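3-methylornithine synthase (Methanosarcina barkeri, PDB 3T7V) catalyses the radical-based isomerization of L-lysine to (3R)-3-methyl-D-ornithine in pyrrolysine biosynthesis, using a [4Fe-4S] cluster and S-adenosylmethionine. Local coordinates at residues Y169-D174 with G207-V212; L221-M226 with R266-K271. All coordinates share one frame; numbering follows the deposited sequence.

Interaction 1 of 2, residues Y169-D174 with G207-V212. With SAM (S-adenosylmethionine), chain C; MD0 (5-amino-D-isoleucine), chain D.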
loop_
_atom_site.group_PDB
_atom_site.type_symbol
_atom_site.label_atom_id
_atom_site.label_comp_id
_atom_site.label_asym_id
_atom_site.label_seq_id
_atom_site.Cartn_x
_atom_site.Cartn_y
_atom_site.Cartn_z
ATOM N N TYR A 169 0.475 7.961 -1.116
ATOM C CA TYR A 169 1.182 7.875 0.167
ATOM C C TYR A 169 2.075 9.069 0.384
ATOM O O TYR A 169 2.691 9.587 -0.520
ATOM C CB TYR A 169 2.092 6.584 0.199
ATOM C CG TYR A 169 1.345 5.309 -0.217
ATOM C CD1 TYR A 169 -0.024 5.170 0.037
ATOM C CD2 TYR A 169 1.997 4.305 -0.860
ATOM C CE1 TYR A 169 -0.719 4.024 -0.402
ATOM C CE2 TYR A 169 1.348 3.182 -1.304
ATOM C CZ TYR A 169 -0.013 3.058 -1.098
ATOM O OH TYR A 169 -0.671 1.920 -1.557
ATOM N N GLN A 170 2.098 9.521 1.633
ATOM C CA GLN A 170 2.953 10.683 1.966
ATOM C C GLN A 170 4.448 10.313 2.095
ATOM O O GLN A 170 5.316 11.202 1.956
ATOM C CB GLN A 170 2.524 11.280 3.292
ATOM C CG GLN A 170 2.956 12.756 3.425
ATOM C CD GLN A 170 2.231 13.715 2.519
ATOM O OE1 GLN A 170 1.148 13.433 2.044
ATOM N NE2 GLN A 170 2.804 14.913 2.336
ATOM N N GLU A 171 4.736 9.015 2.371
ATOM C CA GLU A 171 6.144 8.487 2.578
ATOM C C GLU A 171 6.700 8.854 3.957
ATOM O O GLU A 171 7.194 8.003 4.705
ATOM C CB GLU A 171 7.195 8.898 1.550
ATOM C CG GLU A 171 6.789 8.877 0.108
ATOM C CD GLU A 171 6.165 7.596 -0.301
ATOM O OE1 GLU A 171 6.275 6.487 0.334
ATOM O OE2 GLU A 171 5.471 7.653 -1.320
ATOM N N THR A 172 6.581 10.124 4.288
ATOM C CA THR A 172 7.001 10.608 5.618
ATOM C C THR A 172 6.261 11.920 5.878
ATOM O O THR A 172 6.096 12.740 4.963
ATOM C CB THR A 172 8.528 10.828 5.649
ATOM O OG1 THR A 172 8.898 11.341 6.908
ATOM C CG2 THR A 172 9.013 11.787 4.566
ATOM N N TYR A 173 5.977 12.197 7.134
ATOM C CA TYR A 173 5.555 13.531 7.547
ATOM C C TYR A 173 6.667 14.384 8.179
ATOM O O TYR A 173 6.399 15.504 8.669
ATOM C CB TYR A 173 4.378 13.456 8.561
ATOM C CG TYR A 173 3.101 13.076 7.855
ATOM C CD1 TYR A 173 2.837 11.749 7.478
ATOM C CD2 TYR A 173 2.184 14.049 7.548
ATOM C CE1 TYR A 173 1.660 11.420 6.732
ATOM C CE2 TYR A 173 0.998 13.736 6.847
ATOM C CZ TYR A 173 0.763 12.442 6.461
ATOM O OH TYR A 173 -0.374 12.165 5.741
ATOM N N ASP A 174 7.896 13.869 8.129
ATOM C CA ASP A 174 9.051 14.647 8.564
ATOM C C ASP A 174 9.470 15.490 7.369
ATOM O O ASP A 174 9.898 14.963 6.339
ATOM C CB ASP A 174 10.132 13.598 8.908
ATOM C CG ASP A 174 11.453 14.178 9.253
ATOM O OD1 ASP A 174 11.691 15.379 9.047
ATOM O OD2 ASP A 174 12.274 13.321 9.815
ATOM N N GLY A 207 0.475 6.114 3.487
ATOM C CA GLY A 207 1.553 5.159 3.699
ATOM C C GLY A 207 2.836 5.868 4.027
ATOM O O GLY A 207 3.082 6.978 3.568
ATOM N N ILE A 208 3.651 5.159 4.778
ATOM C CA ILE A 208 5.028 5.607 5.077
ATOM C C ILE A 208 6.077 4.614 4.682
ATOM O O ILE A 208 5.788 3.408 4.488
ATOM C CB ILE A 208 5.073 6.053 6.517
ATOM C CG1 ILE A 208 4.876 4.849 7.384
ATOM C CG2 ILE A 208 4.153 7.312 6.687
ATOM C CD1 ILE A 208 4.903 5.201 8.931
ATOM N N LEU A 209 7.279 5.107 4.402
ATOM C CA LEU A 209 8.408 4.282 4.105
ATOM C C LEU A 209 9.268 4.156 5.321
ATOM O O LEU A 209 9.469 5.131 6.052
ATOM C CB LEU A 209 9.196 4.942 3.021
ATOM C CG LEU A 209 8.925 4.733 1.635
ATOM C CD1 LEU A 209 10.030 5.435 0.780
ATOM C CD2 LEU A 209 9.041 3.261 1.272
ATOM N N THR A 210 9.784 2.948 5.578
ATOM C CA THR A 210 10.758 2.757 6.651
ATOM C C THR A 210 12.015 2.234 6.059
ATOM O O THR A 210 12.004 1.722 4.969
ATOM C CB THR A 210 10.213 1.872 7.811
ATOM O OG1 THR A 210 11.139 1.992 8.907
ATOM C CG2 THR A 210 10.087 0.429 7.461
ATOM N N GLY A 211 13.125 2.378 6.783
ATOM C CA GLY A 211 14.412 1.941 6.249
ATOM C C GLY A 211 15.040 2.941 5.333
ATOM O O GLY A 211 15.894 2.582 4.523
ATOM N N VAL A 212 14.581 4.202 5.415
ATOM C CA VAL A 212 14.974 5.200 4.427
ATOM C C VAL A 212 15.621 6.380 5.157
ATOM O O VAL A 212 15.648 7.499 4.642
ATOM C CB VAL A 212 13.719 5.594 3.535
ATOM C CG1 VAL A 212 12.756 6.458 4.387
ATOM C CG2 VAL A 212 14.107 6.057 2.104
HETATM N N SAM C . 3.375 7.220 -8.960
HETATM C CA SAM C . 2.372 7.229 -8.003
HETATM C C SAM C . 2.789 7.713 -6.672
HETATM O O SAM C . 3.987 7.987 -6.456
HETATM O OXT SAM C . 1.859 7.944 -5.822
HETATM C CB SAM C . 2.075 5.984 -7.538
HETATM C CG SAM C . 3.111 4.970 -7.268
HETATM S SD SAM C . 3.001 4.286 -5.560
HETATM C CE SAM C . 2.607 2.592 -5.900
HETATM C "C5'" SAM C . 4.725 4.153 -5.135
HETATM C "C4'" SAM C . 4.930 4.176 -3.813
HETATM O "O4'" SAM C . 5.606 2.774 -3.963
HETATM C "C3'" SAM C . 5.658 5.168 -3.313
HETATM O "O3'" SAM C . 4.520 5.774 -2.684
HETATM C "C2'" SAM C . 6.311 4.247 -2.273
HETATM O "O2'" SAM C . 5.631 4.247 -0.974
HETATM C "C1'" SAM C . 6.460 2.814 -2.814
HETATM N N9 SAM C . 7.851 2.622 -3.366
HETATM C C8 SAM C . 8.440 3.151 -4.481
HETATM N N7 SAM C . 9.699 2.742 -4.544
HETATM C C5 SAM C . 9.927 1.925 -3.461
HETATM C C6 SAM C . 11.077 1.281 -2.979
HETATM N N6 SAM C . 12.256 1.350 -3.599
HETATM N N1 SAM C . 10.965 0.508 -1.888
HETATM C C2 SAM C . 9.789 0.409 -1.201
HETATM N N3 SAM C . 8.689 1.109 -1.572
HETATM C C4 SAM C . 8.773 1.846 -2.724
HETATM C C MD0 D . 1.760 -2.820 -3.205
HETATM N N MD0 D . 3.140 -3.032 -5.190
HETATM O O MD0 D . 0.603 -2.874 -2.740
HETATM C CA MD0 D . 1.955 -2.396 -4.625
HETATM C CB MD0 D . 2.083 -0.845 -4.717
HETATM C CD MD0 D . 0.511 1.208 -4.790
HETATM N NE MD0 D . -0.804 1.680 -4.376
HETATM C CG MD0 D . 0.721 -0.220 -4.295
HETATM C CG2 MD0 D . 3.222 -0.249 -3.849
HETATM O OXT MD0 D . 2.767 -3.103 -2.545
HETATM O O HOH W 1 9.093 7.552 6.822
#
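E171 and L209 carry the centre of this contact, where the loop after strand 163-167 lies against strand 203-210. E171 N donates to G207 O (2.9 Å), and L209 N returns a straighter bond to E171 O, 164° at the hydrogen, in the carbonyl plane and on a lone pair. The two bonds frame a single beta bridge between E171 and I208, whose CA atoms are 4.0 Å apart. The E171 side chain starts away from the strand, and its bend at chi2 (-51°) helps turn it back alongside L209; OE1 then sits 3.4 Å from L209 CG. Its two carboxylate oxygens grip the ribose of SAM, OE1 taking O2' and OE2 taking O3' (2.5 Å), while OE2 also forms a salt bridge with R182. L209 CD2 reaches the adenine at N3. Packing is tight at G207, where the Y169 ring lies oblique and close beside the backbone, and a CB on G207 would clash with Y169 CG. The far end of that ring accepts a bond at OH from MD0 NE (2.8 Å), and the hydroxyl is also hydrogen-bonded to E205. A leucine in place of Y169 would probably leave the MD0 amine and E205 without this shared hydroxyl and open a gap beside the amine end of MD0. Contact is looser beyond the bridge: a water, 2.6 Å from L209 O, donates to that oxygen and to E171 O, and T172 and Y173 veer off from the strand, T172 OG1 accepting from D174 N in an ST turn. This is the C-terminal mouth of a radical SAM TIM-barrel, where loops following parallel strands bring cofactor and substrate together.

Interaction 2 of 2, residues L221-M226 with R266-K271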
loop_
_atom_site.group_PDB
_atom_site.type_symbol
_atom_site.label_atom_id
_atom_site.label_comp_id
_atom_site.label_asym_id
_atom_site.label_seq_id
_atom_site.Cartn_x
_atom_site.Cartn_y
_atom_site.Cartn_z
ATOM N N LEU A 221 6.554 11.084 14.130
ATOM C CA LEU A 221 5.982 12.240 13.423
ATOM C C LEU A 221 5.122 11.702 12.264
ATOM O O LEU A 221 4.003 12.163 12.058
ATOM C CB LEU A 221 7.065 13.123 12.824
ATOM C CG LEU A 221 7.928 14.107 13.620
ATOM C CD1 LEU A 221 8.864 14.882 12.662
ATOM C CD2 LEU A 221 6.922 15.057 14.273
ATOM N N SER A 222 5.592 10.657 11.610
ATOM C CA SER A 222 4.819 10.119 10.473
ATOM C C SER A 222 3.595 9.351 10.888
ATOM O O SER A 222 2.533 9.487 10.261
ATOM C CB SER A 222 5.700 9.246 9.617
ATOM O OG SER A 222 6.674 10.075 9.011
ATOM N N LEU A 223 3.699 8.590 11.974
ATOM C CA LEU A 223 2.492 7.904 12.486
ATOM C C LEU A 223 1.405 8.914 12.949
ATOM O O LEU A 223 0.204 8.744 12.635
ATOM C CB LEU A 223 2.829 6.965 13.680
ATOM C CG LEU A 223 3.724 5.772 13.209
ATOM C CD1 LEU A 223 4.333 5.080 14.453
ATOM C CD2 LEU A 223 2.903 4.711 12.451
ATOM N N ARG A 224 1.819 9.964 13.676
ATOM C CA ARG A 224 0.882 10.947 14.132
ATOM C C ARG A 224 0.335 11.721 12.913
ATOM O O ARG A 224 -0.860 12.048 12.868
ATOM C CB ARG A 224 1.538 11.911 15.137
ATOM C CG ARG A 224 1.945 11.248 16.440
ATOM C CD ARG A 224 0.695 10.798 17.140
ATOM N NE ARG A 224 1.089 10.320 18.477
ATOM C CZ ARG A 224 0.385 9.416 19.160
ATOM N NH1 ARG A 224 -0.724 8.921 18.644
ATOM N NH2 ARG A 224 0.822 8.993 20.350
ATOM N N GLY A 225 1.170 11.994 11.892
ATOM C CA GLY A 225 0.756 12.750 10.662
ATOM C C GLY A 225 -0.295 11.961 9.936
ATOM O O GLY A 225 -1.313 12.559 9.477
ATOM N N MET A 226 -0.083 10.666 9.831
ATOM C CA MET A 226 -1.092 9.768 9.147
ATOM C C MET A 226 -2.410 9.764 9.867
ATOM O O MET A 226 -3.428 9.695 9.188
ATOM C CB MET A 226 -0.635 8.259 8.942
ATOM C CG MET A 226 0.336 8.069 7.782
ATOM S SD MET A 226 0.395 6.346 7.112
ATOM C CE MET A 226 0.836 5.918 8.756
ATOM N N ARG A 266 -1.498 -1.311 13.771
ATOM C CA ARG A 266 -2.742 -2.038 14.195
ATOM C C ARG A 266 -3.200 -1.564 15.580
ATOM O O ARG A 266 -4.425 -1.475 15.833
ATOM C CB ARG A 266 -2.499 -3.529 14.191
ATOM C CG ARG A 266 -3.651 -4.419 14.703
ATOM C CD ARG A 266 -4.949 -4.144 13.956
ATOM N NE ARG A 266 -4.842 -4.604 12.579
ATOM C CZ ARG A 266 -5.647 -4.195 11.589
ATOM N NH1 ARG A 266 -6.612 -3.330 11.781
ATOM N NH2 ARG A 266 -5.389 -4.592 10.334
ATOM N N LEU A 267 -2.221 -1.227 16.412
ATOM C CA LEU A 267 -2.606 -0.818 17.750
ATOM C C LEU A 267 -3.130 0.626 17.736
ATOM O O LEU A 267 -3.863 1.018 18.612
ATOM C CB LEU A 267 -1.407 -0.994 18.710
ATOM C CG LEU A 267 -0.944 -2.458 18.919
ATOM C CD1 LEU A 267 0.321 -2.562 19.780
ATOM C CD2 LEU A 267 -2.033 -3.270 19.582
ATOM N N MET A 268 -2.663 1.455 16.797
ATOM C CA MET A 268 -3.111 2.827 16.608
ATOM C C MET A 268 -4.402 2.975 15.791
ATOM O O MET A 268 -5.141 3.927 16.008
ATOM C CB MET A 268 -2.052 3.682 15.875
ATOM C CG MET A 268 -0.829 3.913 16.740
ATOM S SD MET A 268 0.290 5.018 15.777
ATOM C CE MET A 268 -0.682 6.571 15.665
ATOM N N PHE A 269 -4.601 2.119 14.773
ATOM C CA PHE A 269 -5.732 2.164 13.894
ATOM C C PHE A 269 -6.424 0.792 13.905
ATOM O O PHE A 269 -6.418 0.014 12.913
ATOM C CB PHE A 269 -5.230 2.413 12.452
ATOM C CG PHE A 269 -4.463 3.691 12.289
ATOM C CD1 PHE A 269 -3.086 3.754 12.361
ATOM C CD2 PHE A 269 -5.172 4.885 11.921
ATOM C CE1 PHE A 269 -2.374 4.985 12.211
ATOM C CE2 PHE A 269 -4.470 6.084 11.771
ATOM C CZ PHE A 269 -3.076 6.147 11.903
ATOM N N PRO A 270 -7.001 0.397 15.024
ATOM C CA PRO A 270 -7.406 -0.961 15.239
ATOM C C PRO A 270 -8.462 -1.458 14.218
ATOM O O PRO A 270 -8.472 -2.650 13.897
ATOM C CB PRO A 270 -7.933 -0.986 16.684
ATOM C CG PRO A 270 -8.156 0.455 16.980
ATOM C CD PRO A 270 -7.131 1.224 16.234
ATOM N N LYS A 271 -9.291 -0.540 13.719
ATOM C CA LYS A 271 -10.416 -0.929 12.854
ATOM C C LYS A 271 -10.083 -0.767 11.382
ATOM O O LYS A 271 -11.001 -0.932 10.545
ATOM C CB LYS A 271 -11.619 -0.047 13.182
ATOM C CG LYS A 271 -12.142 -0.315 14.607
ATOM C CD LYS A 271 -13.296 0.639 15.008
ATOM C CE LYS A 271 -13.693 0.490 16.471
ATOM N NZ LYS A 271 -15.013 1.132 16.760
#
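The backbones stand well apart, L223 CA lying 8.6 Å from M268 CA, and side chains bridge the distance between helix 216-228 and the C-terminal end of helix 258-268. M268 reaches across with its thioether: SD meets L223 CB at 3.8 Å, and the bend at chi3 (65°) places CE 3.8 Å from both L223 O and R224 NH1. The R224 and M268 side chains cross at about a right angle, CE being the atom that meets the guanidinium, whose NE forms a salt bridge with D25 and whose NH2 bonds to L23 O. Both helices belong to the outer layer of the TIM-barrel, helix 216-228 lying against strand 203-210 through L223 and M226, which touch I208. L223 and M226 also touch L265 of helix 258-268. No hydrogen bond joins the two segments. F269, the first residue to leave the helical path, sends its ring toward the other helix rim first: CZ approaches L223 O and M226 C, each at 4.2 Å and near the ring plane, and M226 CB at 4.4 Å.

How the interactions relate
From the N terminus, the chain leaves strand 163-167, runs through 169-174, passes helices 175-181 and 187-200, and returns on strand 203-210, where interaction 1 closes the loop. The next element, helix 216-228, opens interaction 2, which closes after strand 233-238 when helix 258-268 ends. The two loops therefore follow in series and neither nest nor cross. They touch where helix 216-228 meets the 169-174 loop and strand 203-210: Y173 N is 2.9 Å from S222 OG, a probable hydrogen bond, and M226 SD lies 3.6 Å from G207 N. Helix 216-228 thus joins the strand and loop at the ligand site to the next outer helix, 258-268.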